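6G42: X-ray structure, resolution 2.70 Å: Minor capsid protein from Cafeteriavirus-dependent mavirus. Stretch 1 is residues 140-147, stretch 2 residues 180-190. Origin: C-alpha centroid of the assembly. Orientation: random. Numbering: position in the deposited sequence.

Stretch 1 140-147: KKFEITTT
Stretch 2 180-190: LVILNEDVETQ

The two stretches form an antiparallel ladder in which Thr189, Glu188 and Val187 pair with Glu143, Ile144 and Thr145; the axes of strands 141-145 and 187-189 approach to 4.8 Å, their directions 151° apart. Phi/psi values along Phe142 to Thr145 run from -83/144 through -125/148 and -118/122 to -105/137, all extended.

Stretch 2 enters as a strand at Leu180 (-85/133), out of reach of stretch 1. Val181 (chi1 t) points toward it, and its CG1 lies 3.8 Å from CD1 of Ile144. Leu183 (m, t) turns toward stretch 1, placing CD1 3.9 Å from CG2 of Ile144 and 3.8 Å from CG2 of Thr146. Branched aliphatic side chains suit this spot: buried Ile144 (m, t) meets Val181 through CD1 and comes closest to Leu183 with CG2.

The chain then turns through Asn184 (-114/-9) and Glu185 (-140/168), whose side chains point away. Asn184 N donates to Glu188 OE2 at 2.9 Å, so a carboxylate from the following strand ties down the turn. At Asp186 (-54/-58, chi1 -88°) the carbonyl meets stretch 1: Thr146 N donates to Asp186 O at 2.8 Å, and Thr146 OG1 (chi1 p) adds a weak hydrogen bond to the same O at 3.3 Å.

Val187 (-111/110, chi1 t) sits opposite Thr145 in a non-hydrogen-bonded pair, CA atoms 4.5 Å apart. Its CG2 lies 3.9 Å from Thr145 OG1 and its CG1 3.9 Å from Glu143 OE2, on the sheet face shared by Glu143, Thr145, Val187 and Thr189. Val187, Thr145 and Thr189 are beta-branched, a shape that readily adopts an extended backbone.

Glu188 (-107/136; m, m) faces Ile144 in the hydrogen-bonded pair, CA atoms 5.4 Å apart. Ile144 N donates to Glu188 O at 2.9 Å and Glu188 N to Ile144 O at 3.0 Å. Both side chains start on the other face, but the end of Glu188 leads away.

The small Thr189 (-126/159, chi1 t) forms a non-hydrogen-bonded pair with Glu143 (m, t), CA atoms 4.4 Å apart. Its OG1 packs by van der Waals contact against aliphatic carbons, 3.9 Å from Glu143 CG and 3.7 Å from Lys141 CB.

At Gln190 (-60/144; m, t, chi3 -68°) the side chain takes over the acceptor role: Phe142 N donates to Gln190 OE1 at 2.9 Å, while Gln190 N gives Phe142 O a weak bond at 3.4 Å. Gln190 OE1 also lies at the edge of the Phe142 ring (chi1 m, chi2 84°), 3.6 Å from CD1.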

# COMPACT_ATOMS: atom_id res chain seq x y z
N LYS C 140 -11.48 15.08 -8.74
CA LYS C 140 -11.56 14.18 -9.92
C LYS C 140 -12.97 13.58 -10.18
O LYS C 140 -13.10 12.52 -10.81
CB LYS C 140 -10.48 13.09 -9.86
CG LYS C 140 -9.06 13.63 -9.98
CD LYS C 140 -8.31 13.63 -8.66
CE LYS C 140 -7.83 12.22 -8.29
NZ LYS C 140 -7.05 12.22 -7.02
N LYS C 141 -14.00 14.29 -9.72
CA LYS C 141 -15.40 13.86 -9.84
C LYS C 141 -16.19 14.94 -10.55
O LYS C 141 -15.93 16.13 -10.36
CB LYS C 141 -16.00 13.65 -8.45
CG LYS C 141 -15.43 12.47 -7.70
CD LYS C 141 -15.78 12.56 -6.22
CE LYS C 141 -15.48 11.26 -5.50
NZ LYS C 141 -15.97 11.29 -4.10
N PHE C 142 -17.15 14.52 -11.36
CA PHE C 142 -18.04 15.45 -12.07
C PHE C 142 -19.17 15.88 -11.15
O PHE C 142 -19.67 15.08 -10.34
CB PHE C 142 -18.58 14.81 -13.34
CG PHE C 142 -17.54 14.60 -14.40
CD1 PHE C 142 -16.74 13.46 -14.39
CD2 PHE C 142 -17.35 15.54 -15.42
CE1 PHE C 142 -15.78 13.27 -15.37
CE2 PHE C 142 -16.39 15.35 -16.40
CZ PHE C 142 -15.60 14.21 -16.38
N GLU C 143 -19.58 17.14 -11.29
CA GLU C 143 -20.61 17.76 -10.44
C GLU C 143 -21.73 18.35 -11.28
O GLU C 143 -21.50 18.82 -12.40
CB GLU C 143 -20.00 18.88 -9.60
CG GLU C 143 -18.87 18.44 -8.68
CD GLU C 143 -18.35 19.58 -7.82
OE1 GLU C 143 -18.07 20.67 -8.36
OE2 GLU C 143 -18.21 19.38 -6.60
N ILE C 144 -22.94 18.33 -10.73
CA ILE C 144 -24.11 18.99 -11.32
C ILE C 144 -24.57 20.05 -10.33
O ILE C 144 -24.88 19.73 -9.18
CB ILE C 144 -25.25 17.99 -11.63
CG1 ILE C 144 -24.83 17.04 -12.76
CG2 ILE C 144 -26.52 18.72 -12.06
CD1 ILE C 144 -25.60 15.74 -12.78
N THR C 145 -24.61 21.30 -10.79
CA THR C 145 -25.09 22.43 -9.99
C THR C 145 -26.48 22.84 -10.46
O THR C 145 -26.74 22.93 -11.66
CB THR C 145 -24.12 23.62 -10.07
OG1 THR C 145 -22.83 23.20 -9.62
CG2 THR C 145 -24.59 24.80 -9.21
N THR C 146 -27.37 23.11 -9.49
CA THR C 146 -28.79 23.34 -9.75
C THR C 146 -29.42 24.29 -8.72
O THR C 146 -28.94 24.38 -7.59
CB THR C 146 -29.59 22.02 -9.72
OG1 THR C 146 -29.10 21.17 -8.68
CG2 THR C 146 -29.48 21.28 -11.05
N THR C 147 -30.48 24.98 -9.13
CA THR C 147 -31.31 25.78 -8.23
C THR C 147 -32.47 24.94 -7.69
O THR C 147 -32.80 23.89 -8.26
CB THR C 147 -31.91 27.02 -8.92
OG1 THR C 147 -32.75 26.61 -10.01
CG2 THR C 147 -30.81 27.95 -9.44
N LEU C 180 -33.33 9.03 -14.78
CA LEU C 180 -33.39 10.33 -14.10
C LEU C 180 -32.25 10.52 -13.10
O LEU C 180 -31.99 9.64 -12.29
CB LEU C 180 -34.72 10.49 -13.36
CG LEU C 180 -36.02 10.39 -14.16
CD1 LEU C 180 -37.21 10.34 -13.21
CD2 LEU C 180 -36.17 11.54 -15.15
N VAL C 181 -31.61 11.68 -13.14
CA VAL C 181 -30.58 12.04 -12.17
C VAL C 181 -31.25 12.65 -10.94
O VAL C 181 -31.77 13.77 -11.00
CB VAL C 181 -29.55 13.03 -12.77
CG1 VAL C 181 -28.47 13.40 -11.76
CG2 VAL C 181 -28.90 12.42 -14.01
N ILE C 182 -31.23 11.91 -9.84
CA ILE C 182 -31.80 12.36 -8.57
C ILE C 182 -30.88 13.41 -7.93
O ILE C 182 -29.72 13.11 -7.64
CB ILE C 182 -32.04 11.16 -7.62
CG1 ILE C 182 -33.16 10.28 -8.19
CG2 ILE C 182 -32.41 11.63 -6.21
CD1 ILE C 182 -33.23 8.89 -7.59
N LEU C 183 -31.42 14.61 -7.70
CA LEU C 183 -30.67 15.73 -7.13
C LEU C 183 -31.40 16.30 -5.91
O LEU C 183 -32.56 16.69 -6.03
CB LEU C 183 -30.50 16.83 -8.18
CG LEU C 183 -29.80 16.44 -9.48
CD1 LEU C 183 -29.94 17.54 -10.52
CD2 LEU C 183 -28.34 16.12 -9.23
N ASN C 184 -30.71 16.36 -4.77
CA ASN C 184 -31.29 16.88 -3.51
C ASN C 184 -30.68 18.17 -2.95
O ASN C 184 -31.22 18.74 -2.00
CB ASN C 184 -31.21 15.80 -2.43
CG ASN C 184 -32.23 14.70 -2.62
OD1 ASN C 184 -33.43 14.98 -2.76
ND2 ASN C 184 -31.78 13.45 -2.62
N GLU C 185 -29.56 18.63 -3.53
CA GLU C 185 -28.84 19.81 -3.02
C GLU C 185 -28.33 20.68 -4.17
O GLU C 185 -28.36 20.27 -5.33
CB GLU C 185 -27.68 19.38 -2.12
CG GLU C 185 -28.09 18.33 -1.08
CD GLU C 185 -27.06 18.10 0.00
OE1 GLU C 185 -25.85 18.20 -0.29
OE2 GLU C 185 -27.47 17.79 1.14
N ASP C 186 -27.88 21.90 -3.83
CA ASP C 186 -27.42 22.88 -4.82
C ASP C 186 -26.35 22.28 -5.72
O ASP C 186 -26.51 22.22 -6.94
CB ASP C 186 -26.86 24.16 -4.15
CG ASP C 186 -27.92 25.22 -3.87
OD1 ASP C 186 -29.08 25.09 -4.31
OD2 ASP C 186 -27.58 26.23 -3.20
N VAL C 187 -25.27 21.81 -5.08
CA VAL C 187 -24.15 21.18 -5.76
C VAL C 187 -24.13 19.69 -5.39
O VAL C 187 -23.84 19.34 -4.24
CB VAL C 187 -22.81 21.86 -5.37
CG1 VAL C 187 -21.62 21.20 -6.07
CG2 VAL C 187 -22.85 23.34 -5.70
N GLU C 188 -24.47 18.84 -6.36
CA GLU C 188 -24.42 17.37 -6.19
C GLU C 188 -23.23 16.79 -6.96
O GLU C 188 -22.99 17.16 -8.12
CB GLU C 188 -25.72 16.73 -6.68
CG GLU C 188 -26.91 16.91 -5.74
CD GLU C 188 -26.94 15.93 -4.56
OE1 GLU C 188 -25.95 15.20 -4.32
OE2 GLU C 188 -27.97 15.90 -3.86
N THR C 189 -22.50 15.88 -6.32
CA THR C 189 -21.28 15.29 -6.87
C THR C 189 -21.36 13.76 -6.88
O THR C 189 -22.16 13.18 -6.16
CB THR C 189 -20.02 15.77 -6.09
OG1 THR C 189 -18.84 15.17 -6.64
CG2 THR C 189 -20.11 15.45 -4.60
N GLN C 190 -20.54 13.14 -7.72
CA GLN C 190 -20.40 11.68 -7.78
C GLN C 190 -19.95 11.13 -6.43
O GLN C 190 -19.15 11.77 -5.75
CB GLN C 190 -19.35 11.30 -8.84
CG GLN C 190 -19.78 11.46 -10.29
CD GLN C 190 -18.68 11.05 -11.27
OE1 GLN C 190 -17.65 11.71 -11.37
NE2 GLN C 190 -18.91 9.97 -12.02